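Local coordinates for protein hydrogen peroxide-inducible genes activator (PDB 6G1D) that senses hydrogen peroxide as a LysR-family transcription factor and probably activates the genes that peroxide induces, at residues Pro168-Phe174 and Ala278-Leu284; Gly163-Ile167 and Gly283-Ser288; Pro112-Pro116 and Ser256-Glu261; Ser117-Val122 and Ile302-Ala306. The protein carries 1 engineered substitution. All coordinates share one frame; numbering follows the deposited sequence. Where two conformers were deposited one is given.

Overall arrangement
The four contacts illustrate how chemistry follows position within one LysR-type regulatory domain. Contacts 1 and 2 join the same two long antiparallel strands, 164-179 and 267-287, and share Gly283 and Leu284. Both are partly buried and rely on backbone bonds, but contact 1 adds two salt bridges to its aromatic packing, while contact 2 has no salt bridge between its segments and its side chains meet mainly by aliphatic and aromatic packing. Contacts 3 and 4 are buried and share helix 111-125: a tyrosine-carboxylate bond marks the former, nearly pure hydrocarbon packing the latter. Glu172 of contact 1 bonds to Ser256 of contact 3, and Leu303 of contact 4 packs on Leu284.

Contact 1. Residues Pro168-Phe174 and Ala278-Leu284; sequences PLYDEDF and ANRRIGL
Leu169 and Tyr170 both direct their amides at one acceptor, the carbonyl oxygen of Ile282. Leu169 N lies 2.9 Å from Ile282 O, whereas the bond from Tyr170 N is weak. Two residues facing one make a classic beta bulge, which shifts the register after the Pro168-Gly283 pair. Beyond it the antiparallel pairing is regular: Glu172 and Arg280 exchange both backbone bonds, and Phe174 N reaches Ala278 O at 2.9 Å.

Two salt bridges lie on opposite faces of the sheet. Beside Tyr170 and Ile282, Arg280 CG stands between its backbone N and carbonyl carbon (chi1 62°), and the chain runs extended to NE, gripping Glu172 OE1 side-on through NH2 at 2.9 Å and NE at 3.0 Å. The oxygen sits in the guanidinium plane, but both nitrogens approach from one face of the carboxylate, the planes 51° apart. Ser256 holds Glu172 OE2 and Thr109 holds Arg280 NH1, fixing both ends. On the other face Arg281 meets Asp171 with NH2 at OD2 (2.8 Å) and NE at OD1 (2.9 Å), both bonds bent and weak. A water ties Asp171 OD1 to Asn279 OD1.

Ile282 CB forms a CH-pi contact 4.0 Å from the centroid of the Tyr170 ring, while Phe307 stacks on that ring. Such a bulged pair of long antiparallel strands is consistent with the crossover strands linking the two subdomains of a LysR regulatory domain.

Contact 2. Residues Gly163-Ile167 and Gly283-Ser288; sequences GMKEI and GLVYRS
Lys165 N reaches the carbonyl oxygen of Tyr286 at 2.7 Å, and Tyr286 N donates in turn to Lys165 O at 3.0 Å. The same exchange recurs at the next hydrogen-bonded pair, where Ile167 and Leu284 each give an amide to the other's carbonyl; Ile167 N to Leu284 O measures 2.8 Å. Where strand 283-287 ends, Ser288 N still finds Gly163 O at 2.9 Å, which carries the backbone pairing past the strand into the adjoining loop.

The side chains of Lys165, Ile167 and Tyr286 share one face of the sheet. With chi1 at 66°, Tyr286 CG stands between its own backbone N and carbonyl carbon, and the ring presents one face to Lys165. The CB of Lys165 rests over that face, 3.9 Å from the centroid, displaced toward the rim. Ile167 approaches the same ring at its edge, with CD1 3.8 Å from Tyr286 CE1, and Phe296 of helix 293-316 adds an edge-to-face partner. Farther out the lysine chain crosses the phenol at a slant, CD 3.4 Å from Tyr286 OH, and its NZ makes a weak bond with that hydroxyl.

Met164 CB touches Val285 CG1 at 3.7 Å, one side chain lying across the other; Leu145 of helix 138-147 touches both. The strong polar links here are main-chain bonds, so strand cohesion owes little to side-chain charge, while the aliphatic part of a surface lysine shields an aromatic ring.

Contact 3. Residues Pro112-Pro116 and Ser256-Glu261; sequences PYILP and SAIPWE
A chi1 of -43° sets Tyr113 CG opposite its carbonyl carbon and drives the ring among Ser256, Ala257, Trp260 and Glu261. Glu261 answers with a bend at chi2 (-65°) that turns its carboxylate to the phenol. Tyr113 OH donates to Glu261 OE2 at 2.5 Å; the phenol meets OE2 on its anti side, somewhat out of the carboxylate plane, while OE2 lies at the edge of the tyrosine ring, in the ring plane. Ring and carboxylate stand 87° apart. The other oxygen, Glu261 OE1, has a salt bridge to Arg264 and a hydrogen bond with Thr238, so the acceptor is firmly positioned and probably polarises the phenol.

The ring itself is sandwiched. Ala257 CA sits over the centre of one face, 3.6 Å from the centroid of the Tyr113 ring, and Pro112 CG lies over the centre of the opposite face. Trp260 slides past obliquely, bringing CD1 to 3.5 Å from Tyr113 CD2; its far end touches the next turn, with CZ2 4.0 Å from Pro116 CG. One water gives a proton to Tyr113 O at 2.6 Å and accepts from Trp260 NE1 at 2.9 Å.

Gln242 of the second subunit packs on Pro116 and Trp260 and bonds to Pro112 O. In this LysR substrate-binding domain, a buried tyrosine of helix 111-125 is thus packed and hydrogen-bonded against the 3-10 turn at 256-257 and the short helix 258-261 that follows it, directly beside the subunit interface.

Contact 4. Residues Ser117-Val122 and Ile302-Ala306; sequences SMLSIV and ILQRA
Ile121 and Ile302 meet where two helices of the alpha/beta LysR substrate-binding domain, 111-125 and 293-316, pack against each other. The axes of the short segments approach to 8.8 Å, with their N-to-C directions 125° apart.

Aliphatic contacts dominate. Ile121 and Ile302 reach past one another from their two helices, their CG2 methyls 3.8 Å apart. Met118 lies across Ile302 but runs alongside Leu303: with Met118 CG anti to the backbone N (chi1 178°), that carbon comes 3.8 Å from Leu303 CD2. Val122 CG2 touches Ile302 CD1 at 4.2 Å, extending the apolar seam toward Leu129 and Leu98, which pack on these two residues from outside the pair.

A charged group also lends its flat side. Arg305 bends at chi3 and brings its guanidinium against Ile121, whose CD1 sits above the group, near its margin. The charge itself is directed to Glu125, which forms a salt bridge with Arg305 NH1.

At the other end the small residues let the backbones draw close. Ser117 CA and Ala306 CA are 4.9 Å apart, and the methyl carbon Ala306 CB lies 3.6 Å from Met118 N.

Contact 1. Residues Pro168-Phe174 and Ala278-Leu284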
# COMPACT_ATOMS: atom_id res chain seq x y z
N PRO B 168 -11.44 -26.81 -17.29
CA PRO B 168 -12.77 -26.46 -16.79
C PRO B 168 -13.18 -27.41 -15.67
O PRO B 168 -12.97 -28.64 -15.79
CB PRO B 168 -13.69 -26.70 -18.02
CG PRO B 168 -12.81 -26.91 -19.19
CD PRO B 168 -11.48 -27.30 -18.68
N LEU B 169 -13.71 -26.86 -14.59
CA LEU B 169 -14.11 -27.70 -13.44
C LEU B 169 -15.62 -27.85 -13.38
O LEU B 169 -16.13 -28.96 -13.46
CB LEU B 169 -13.57 -27.14 -12.13
CG LEU B 169 -12.03 -27.03 -12.06
CD1 LEU B 169 -11.62 -26.38 -10.77
CD2 LEU B 169 -11.42 -28.41 -12.16
N TYR B 170 -16.32 -26.73 -13.25
CA TYR B 170 -17.78 -26.74 -13.13
C TYR B 170 -18.37 -25.34 -13.37
O TYR B 170 -17.65 -24.35 -13.28
CB TYR B 170 -18.19 -27.24 -11.74
CG TYR B 170 -17.48 -26.53 -10.61
CD1 TYR B 170 -17.94 -25.33 -10.10
CD2 TYR B 170 -16.33 -27.06 -10.04
CE1 TYR B 170 -17.30 -24.68 -9.07
CE2 TYR B 170 -15.67 -26.41 -9.01
CZ TYR B 170 -16.16 -25.23 -8.52
OH TYR B 170 -15.50 -24.63 -7.50
N ASP B 171 -19.67 -25.31 -13.65
CA ASP B 171 -20.48 -24.09 -13.59
C ASP B 171 -21.19 -24.00 -12.23
O ASP B 171 -21.86 -24.95 -11.81
CB ASP B 171 -21.52 -24.11 -14.71
CG ASP B 171 -20.92 -23.93 -16.05
OD1 ASP B 171 -19.94 -23.17 -16.18
OD2 ASP B 171 -21.43 -24.51 -17.03
N GLU B 172 -20.98 -22.89 -11.54
CA GLU B 172 -21.55 -22.69 -10.21
C GLU B 172 -22.63 -21.64 -10.31
O GLU B 172 -22.34 -20.49 -10.72
CB GLU B 172 -20.49 -22.22 -9.24
CG GLU B 172 -21.01 -21.89 -7.86
CD GLU B 172 -19.91 -21.65 -6.85
OE1 GLU B 172 -18.78 -21.29 -7.27
OE2 GLU B 172 -20.20 -21.81 -5.63
N ASP B 173 -23.85 -21.99 -9.92
CA ASP B 173 -24.96 -21.05 -9.98
C ASP B 173 -24.80 -19.94 -8.95
O ASP B 173 -24.16 -20.13 -7.93
CB ASP B 173 -26.30 -21.77 -9.76
CG ASP B 173 -26.72 -22.61 -10.97
OD1 ASP B 173 -26.51 -22.17 -12.15
OD2 ASP B 173 -27.28 -23.70 -10.75
N PHE B 174 -25.35 -18.77 -9.25
CA PHE B 174 -25.59 -17.75 -8.24
C PHE B 174 -26.99 -17.94 -7.60
O PHE B 174 -27.83 -18.66 -8.10
CB PHE B 174 -25.54 -16.35 -8.83
CG PHE B 174 -24.25 -16.04 -9.53
CD1 PHE B 174 -23.05 -16.23 -8.88
CD2 PHE B 174 -24.25 -15.53 -10.82
CE1 PHE B 174 -21.85 -15.95 -9.52
CE2 PHE B 174 -23.07 -15.23 -11.45
CZ PHE B 174 -21.87 -15.44 -10.80
N ALA B 278 -27.54 -17.89 -14.82
CA ALA B 278 -26.87 -16.99 -13.90
C ALA B 278 -25.88 -17.80 -13.10
O ALA B 278 -26.21 -18.35 -12.02
CB ALA B 278 -27.93 -16.30 -12.99
N ASN B 279 -24.67 -17.91 -13.63
CA ASN B 279 -23.65 -18.77 -13.04
C ASN B 279 -22.23 -18.25 -13.36
O ASN B 279 -22.09 -17.28 -14.09
CB ASN B 279 -23.89 -20.24 -13.51
CG ASN B 279 -23.67 -20.43 -15.00
OD1 ASN B 279 -23.11 -19.60 -15.68
ND2 ASN B 279 -24.13 -21.56 -15.50
N ARG B 280 -21.21 -18.88 -12.81
CA ARG B 280 -19.81 -18.60 -13.21
C ARG B 280 -19.15 -19.92 -13.54
O ARG B 280 -19.52 -20.96 -12.96
CB ARG B 280 -19.05 -17.90 -12.11
CG ARG B 280 -18.93 -18.70 -10.83
CD ARG B 280 -18.19 -17.93 -9.80
NE ARG B 280 -18.06 -18.67 -8.56
CZ ARG B 280 -17.45 -18.18 -7.48
NH1 ARG B 280 -16.91 -16.96 -7.50
NH2 ARG B 280 -17.38 -18.92 -6.39
N ARG B 281 -18.21 -19.90 -14.49
CA ARG B 281 -17.44 -21.09 -14.83
C ARG B 281 -16.13 -21.04 -14.08
O ARG B 281 -15.34 -20.11 -14.27
CB ARG B 281 -17.22 -21.20 -16.34
CG ARG B 281 -16.37 -22.40 -16.74
CD ARG B 281 -16.69 -22.88 -18.13
NE ARG B 281 -17.89 -23.73 -18.17
CZ ARG B 281 -18.55 -24.06 -19.28
NH1 ARG B 281 -18.24 -23.54 -20.46
NH2 ARG B 281 -19.61 -24.86 -19.18
N ILE B 282 -15.91 -22.03 -13.22
CA ILE B 282 -14.70 -22.16 -12.44
C ILE B 282 -13.79 -23.17 -13.12
O ILE B 282 -14.25 -24.16 -13.71
CB ILE B 282 -15.02 -22.61 -11.01
CG1 ILE B 282 -15.83 -21.56 -10.29
CG2 ILE B 282 -13.74 -22.86 -10.21
CD1 ILE B 282 -15.13 -20.20 -10.11
N GLY B 283 -12.50 -22.87 -13.06
CA GLY B 283 -11.48 -23.66 -13.75
C GLY B 283 -10.17 -23.65 -13.00
O GLY B 283 -9.93 -22.81 -12.09
N LEU B 284 -9.30 -24.57 -13.39
CA LEU B 284 -7.97 -24.67 -12.82
C LEU B 284 -6.99 -24.16 -13.88
O LEU B 284 -7.00 -24.63 -15.01
CB LEU B 284 -7.69 -26.14 -12.44
CG LEU B 284 -6.50 -26.33 -11.55
CD1 LEU B 284 -6.64 -25.57 -10.23
CD2 LEU B 284 -6.29 -27.82 -11.26
O HOH W 1 -20.86 -20.71 -17.38
O HOH W 2 -27.88 -20.68 -13.98
O HOH W 3 -25.52 -23.54 -14.09
O HOH W 4 -28.65 -18.88 -10.67

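Contact 2. Residues Gly163-Ile167 and Gly283-Ser288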
# COMPACT_ATOMS: atom_id res chain seq x y z
N GLY B 163 -0.00 -17.33 -21.54
CA GLY B 163 0.85 -18.54 -21.39
C GLY B 163 0.22 -19.74 -20.65
O GLY B 163 0.96 -20.48 -20.01
N MET B 164 -1.09 -19.73 -20.44
CA MET B 164 -1.73 -20.61 -19.45
C MET B 164 -2.57 -21.68 -20.11
O MET B 164 -3.09 -21.48 -21.20
CB MET B 164 -2.61 -19.78 -18.50
CG MET B 164 -1.88 -18.68 -17.76
SD MET B 164 -0.47 -19.21 -16.82
CE MET B 164 -0.02 -17.65 -16.06
N LYS B 165 -2.68 -22.84 -19.46
CA LYS B 165 -3.71 -23.83 -19.81
C LYS B 165 -4.83 -23.75 -18.77
O LYS B 165 -4.59 -23.41 -17.62
CB LYS B 165 -3.16 -25.25 -19.84
CG LYS B 165 -2.19 -25.54 -20.99
CD LYS B 165 -2.08 -27.01 -21.34
CE LYS B 165 -0.66 -27.45 -21.74
NZ LYS B 165 -0.44 -28.87 -21.31
N GLU B 166 -6.03 -24.12 -19.18
CA GLU B 166 -7.22 -24.06 -18.35
C GLU B 166 -7.89 -25.42 -18.34
O GLU B 166 -8.13 -26.00 -19.40
CB GLU B 166 -8.19 -23.04 -18.96
CG GLU B 166 -7.62 -21.64 -19.05
CD GLU B 166 -8.56 -20.63 -19.62
OE1 GLU B 166 -9.55 -21.00 -20.29
OE2 GLU B 166 -8.30 -19.44 -19.38
N ILE B 167 -8.20 -25.93 -17.15
CA ILE B 167 -9.00 -27.14 -17.00
C ILE B 167 -10.37 -26.69 -16.48
O ILE B 167 -10.44 -26.21 -15.35
CB ILE B 167 -8.39 -28.15 -16.01
CG1 ILE B 167 -6.96 -28.52 -16.40
CG2 ILE B 167 -9.22 -29.43 -16.03
CD1 ILE B 167 -6.22 -29.31 -15.33
N GLY B 283 -12.50 -22.87 -13.06
CA GLY B 283 -11.48 -23.66 -13.75
C GLY B 283 -10.17 -23.65 -13.00
O GLY B 283 -9.93 -22.81 -12.09
N LEU B 284 -9.30 -24.57 -13.39
CA LEU B 284 -7.97 -24.67 -12.82
C LEU B 284 -6.99 -24.16 -13.88
O LEU B 284 -7.00 -24.63 -15.01
CB LEU B 284 -7.69 -26.14 -12.44
CG LEU B 284 -6.50 -26.33 -11.55
CD1 LEU B 284 -6.64 -25.57 -10.23
CD2 LEU B 284 -6.29 -27.82 -11.26
N VAL B 285 -6.19 -23.18 -13.51
CA VAL B 285 -5.30 -22.52 -14.46
C VAL B 285 -3.86 -22.84 -14.06
O VAL B 285 -3.52 -22.78 -12.87
CB VAL B 285 -5.55 -20.99 -14.49
CG1 VAL B 285 -4.65 -20.30 -15.51
CG2 VAL B 285 -6.98 -20.69 -14.83
N TYR B 286 -3.03 -23.17 -15.06
CA TYR B 286 -1.59 -23.38 -14.84
C TYR B 286 -0.73 -23.02 -16.06
O TYR B 286 -1.24 -22.84 -17.15
CB TYR B 286 -1.35 -24.82 -14.44
CG TYR B 286 -1.65 -25.86 -15.51
CD1 TYR B 286 -2.88 -26.47 -15.60
CD2 TYR B 286 -0.66 -26.28 -16.39
CE1 TYR B 286 -3.16 -27.41 -16.57
CE2 TYR B 286 -0.90 -27.25 -17.34
CZ TYR B 286 -2.15 -27.81 -17.43
OH TYR B 286 -2.37 -28.76 -18.40
N ARG B 287 0.58 -22.92 -15.85
CA ARG B 287 1.53 -22.53 -16.93
C ARG B 287 1.58 -23.62 -17.99
O ARG B 287 1.79 -24.78 -17.65
CB ARG B 287 2.93 -22.35 -16.40
CG ARG B 287 3.11 -21.18 -15.45
CD ARG B 287 4.55 -21.10 -14.95
NE ARG B 287 4.95 -22.23 -14.12
CZ ARG B 287 4.58 -22.43 -12.84
NH1 ARG B 287 3.80 -21.54 -12.19
NH2 ARG B 287 5.01 -23.52 -12.20
N SER B 288 1.38 -23.27 -19.26
CA SER B 288 1.38 -24.27 -20.33
C SER B 288 2.76 -24.93 -20.54
O SER B 288 2.85 -26.01 -21.11
CB SER B 288 0.86 -23.65 -21.65
OG SER B 288 1.66 -22.54 -22.02

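Contact 3. Residues Pro112-Pro116 and Ser256-Glu261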
# COMPACT_ATOMS: atom_id res chain seq x y z
N PRO B 112 -12.97 -20.09 0.77
CA PRO B 112 -13.46 -20.57 2.05
C PRO B 112 -14.53 -21.66 1.91
O PRO B 112 -14.72 -22.42 2.84
CB PRO B 112 -13.99 -19.30 2.71
CG PRO B 112 -14.28 -18.37 1.55
CD PRO B 112 -13.23 -18.65 0.57
N TYR B 113 -15.18 -21.76 0.76
CA TYR B 113 -16.32 -22.63 0.55
C TYR B 113 -15.93 -23.96 -0.07
O TYR B 113 -16.59 -24.98 0.17
CB TYR B 113 -17.36 -21.91 -0.30
CG TYR B 113 -17.56 -20.48 0.13
CD1 TYR B 113 -17.46 -19.46 -0.78
CD2 TYR B 113 -17.81 -20.14 1.46
CE1 TYR B 113 -17.59 -18.12 -0.39
CE2 TYR B 113 -17.96 -18.82 1.84
CZ TYR B 113 -17.83 -17.82 0.89
OH TYR B 113 -17.95 -16.49 1.22
N ILE B 114 -14.82 -23.97 -0.81
CA ILE B 114 -14.30 -25.20 -1.40
C ILE B 114 -13.27 -25.88 -0.47
O ILE B 114 -13.11 -27.12 -0.51
CB ILE B 114 -13.73 -24.94 -2.81
CG1 ILE B 114 -13.68 -26.25 -3.65
CG2 ILE B 114 -12.40 -24.23 -2.77
CD1 ILE B 114 -15.04 -26.73 -4.16
N LEU B 115 -12.58 -25.11 0.37
CA LEU B 115 -11.46 -25.64 1.15
C LEU B 115 -11.82 -26.80 2.09
O LEU B 115 -11.07 -27.75 2.17
CB LEU B 115 -10.75 -24.57 1.97
CG LEU B 115 -9.75 -23.71 1.20
CD1 LEU B 115 -9.33 -22.51 2.05
CD2 LEU B 115 -8.57 -24.46 0.67
N PRO B 116 -12.95 -26.71 2.82
CA PRO B 116 -13.15 -27.82 3.77
C PRO B 116 -13.15 -29.18 3.11
O PRO B 116 -12.44 -30.07 3.59
CB PRO B 116 -14.49 -27.50 4.45
CG PRO B 116 -14.56 -26.00 4.35
CD PRO B 116 -13.95 -25.65 3.00
N SER B 256 -22.05 -22.19 -3.41
CA SER B 256 -21.14 -22.79 -2.40
C SER B 256 -21.01 -21.92 -1.17
O SER B 256 -20.70 -22.44 -0.11
CB SER B 256 -19.74 -23.09 -2.97
OG SER B 256 -19.07 -21.88 -3.33
N ALA B 257 -21.26 -20.62 -1.28
CA ALA B 257 -21.24 -19.74 -0.12
C ALA B 257 -22.43 -19.92 0.86
O ALA B 257 -22.36 -19.47 2.02
CB ALA B 257 -21.16 -18.28 -0.53
N ILE B 258 -23.51 -20.53 0.41
CA ILE B 258 -24.77 -20.56 1.18
C ILE B 258 -24.61 -20.96 2.64
O ILE B 258 -25.01 -20.21 3.52
CB ILE B 258 -25.86 -21.35 0.42
CG1 ILE B 258 -26.36 -20.51 -0.76
CG2 ILE B 258 -27.04 -21.70 1.32
CD1 ILE B 258 -27.14 -21.30 -1.78
N PRO B 259 -23.97 -22.12 2.91
CA PRO B 259 -23.95 -22.53 4.32
C PRO B 259 -23.12 -21.63 5.20
O PRO B 259 -23.27 -21.66 6.40
CB PRO B 259 -23.33 -23.94 4.29
CG PRO B 259 -23.39 -24.37 2.89
CD PRO B 259 -23.40 -23.14 2.02
N TRP B 260 -22.20 -20.88 4.61
CA TRP B 260 -21.22 -20.10 5.36
C TRP B 260 -21.61 -18.65 5.55
O TRP B 260 -21.14 -18.02 6.46
CB TRP B 260 -19.85 -20.17 4.65
CG TRP B 260 -19.39 -21.58 4.55
CD1 TRP B 260 -19.50 -22.39 3.49
CD2 TRP B 260 -18.84 -22.37 5.61
NE1 TRP B 260 -18.99 -23.65 3.79
CE2 TRP B 260 -18.54 -23.63 5.08
CE3 TRP B 260 -18.50 -22.09 6.93
CZ2 TRP B 260 -18.01 -24.66 5.85
CZ3 TRP B 260 -17.94 -23.12 7.70
CH2 TRP B 260 -17.72 -24.40 7.16
N GLU B 261 -22.44 -18.14 4.64
CA GLU B 261 -22.79 -16.72 4.59
C GLU B 261 -24.28 -16.43 4.73
O GLU B 261 -24.63 -15.37 5.23
CB GLU B 261 -22.30 -16.12 3.25
CG GLU B 261 -20.83 -16.31 2.89
CD GLU B 261 -19.81 -15.63 3.81
OE1 GLU B 261 -20.22 -14.90 4.74
OE2 GLU B 261 -18.55 -15.82 3.60
O HOH W 5 -18.72 -25.57 1.62

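Contact 4. Residues Ser117-Val122 and Ile302-Ala306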
# COMPACT_ATOMS: atom_id res chain seq x y z
N SER B 117 -13.90 -29.34 2.02
CA SER B 117 -13.99 -30.63 1.32
C SER B 117 -12.70 -30.95 0.60
O SER B 117 -12.25 -32.10 0.62
CB SER B 117 -15.17 -30.70 0.35
OG SER B 117 -16.39 -30.53 1.00
N MET B 118 -12.11 -29.97 -0.08
CA MET B 118 -10.87 -30.26 -0.78
C MET B 118 -9.81 -30.77 0.18
O MET B 118 -9.12 -31.76 -0.14
CB MET B 118 -10.36 -29.07 -1.55
CG MET B 118 -9.04 -29.30 -2.26
SD MET B 118 -7.69 -28.41 -1.47
CE MET B 118 -8.02 -26.85 -2.30
N LEU B 119 -9.64 -30.08 1.30
CA LEU B 119 -8.62 -30.44 2.28
C LEU B 119 -8.88 -31.80 2.95
O LEU B 119 -7.95 -32.51 3.26
CB LEU B 119 -8.45 -29.36 3.35
CG LEU B 119 -7.84 -28.04 2.82
CD1 LEU B 119 -7.88 -26.94 3.84
CD2 LEU B 119 -6.41 -28.26 2.44
N SER B 120 -10.13 -32.14 3.17
CA SER B 120 -10.49 -33.42 3.77
C SER B 120 -10.22 -34.60 2.80
O SER B 120 -9.69 -35.62 3.22
CB SER B 120 -11.97 -33.41 4.23
OG SER B 120 -12.32 -34.67 4.74
N ILE B 121 -10.54 -34.43 1.52
CA ILE B 121 -10.22 -35.42 0.50
C ILE B 121 -8.71 -35.65 0.39
O ILE B 121 -8.23 -36.78 0.30
CB ILE B 121 -10.75 -34.99 -0.88
CG1 ILE B 121 -12.27 -35.11 -0.89
CG2 ILE B 121 -10.17 -35.85 -1.99
CD1 ILE B 121 -12.93 -34.45 -2.07
N VAL B 122 -7.98 -34.55 0.37
CA VAL B 122 -6.53 -34.59 0.27
C VAL B 122 -5.94 -35.27 1.49
O VAL B 122 -5.07 -36.10 1.35
CB VAL B 122 -5.97 -33.15 0.09
CG1 VAL B 122 -4.52 -33.01 0.54
CG2 VAL B 122 -6.17 -32.73 -1.37
N ILE B 302 -10.34 -33.77 -7.81
CA ILE B 302 -10.55 -33.49 -6.40
C ILE B 302 -11.42 -32.27 -6.22
O ILE B 302 -12.36 -32.28 -5.42
CB ILE B 302 -9.22 -33.31 -5.63
CG1 ILE B 302 -8.43 -34.62 -5.63
CG2 ILE B 302 -9.47 -32.87 -4.19
CD1 ILE B 302 -7.05 -34.52 -5.04
N LEU B 303 -11.10 -31.21 -6.94
CA LEU B 303 -11.88 -29.99 -6.88
C LEU B 303 -13.32 -30.19 -7.38
O LEU B 303 -14.23 -29.60 -6.81
CB LEU B 303 -11.19 -28.85 -7.63
CG LEU B 303 -9.86 -28.41 -7.02
CD1 LEU B 303 -9.16 -27.41 -7.95
CD2 LEU B 303 -10.08 -27.80 -5.64
N GLN B 304 -13.53 -30.98 -8.43
CA GLN B 304 -14.88 -31.27 -8.88
C GLN B 304 -15.69 -32.04 -7.83
O GLN B 304 -16.90 -31.76 -7.63
CB GLN B 304 -14.87 -32.03 -10.19
CG GLN B 304 -14.33 -31.18 -11.36
CD GLN B 304 -14.17 -32.03 -12.61
OE1 GLN B 304 -13.64 -33.15 -12.55
NE2 GLN B 304 -14.66 -31.52 -13.72
N ARG B 305 -15.02 -32.97 -7.14
CA ARG B 305 -15.67 -33.69 -6.06
C ARG B 305 -15.95 -32.77 -4.87
O ARG B 305 -17.04 -32.82 -4.29
CB ARG B 305 -14.84 -34.93 -5.63
CG ARG B 305 -14.77 -36.03 -6.67
CD ARG B 305 -13.70 -37.06 -6.32
NE ARG B 305 -13.85 -37.56 -4.95
CZ ARG B 305 -12.88 -38.10 -4.21
NH1 ARG B 305 -11.64 -38.25 -4.68
NH2 ARG B 305 -13.15 -38.50 -2.97
N ALA B 306 -14.99 -31.95 -4.51
CA ALA B 306 -15.17 -30.97 -3.44
C ALA B 306 -16.33 -30.04 -3.67
O ALA B 306 -17.09 -29.74 -2.74
CB ALA B 306 -13.87 -30.15 -3.22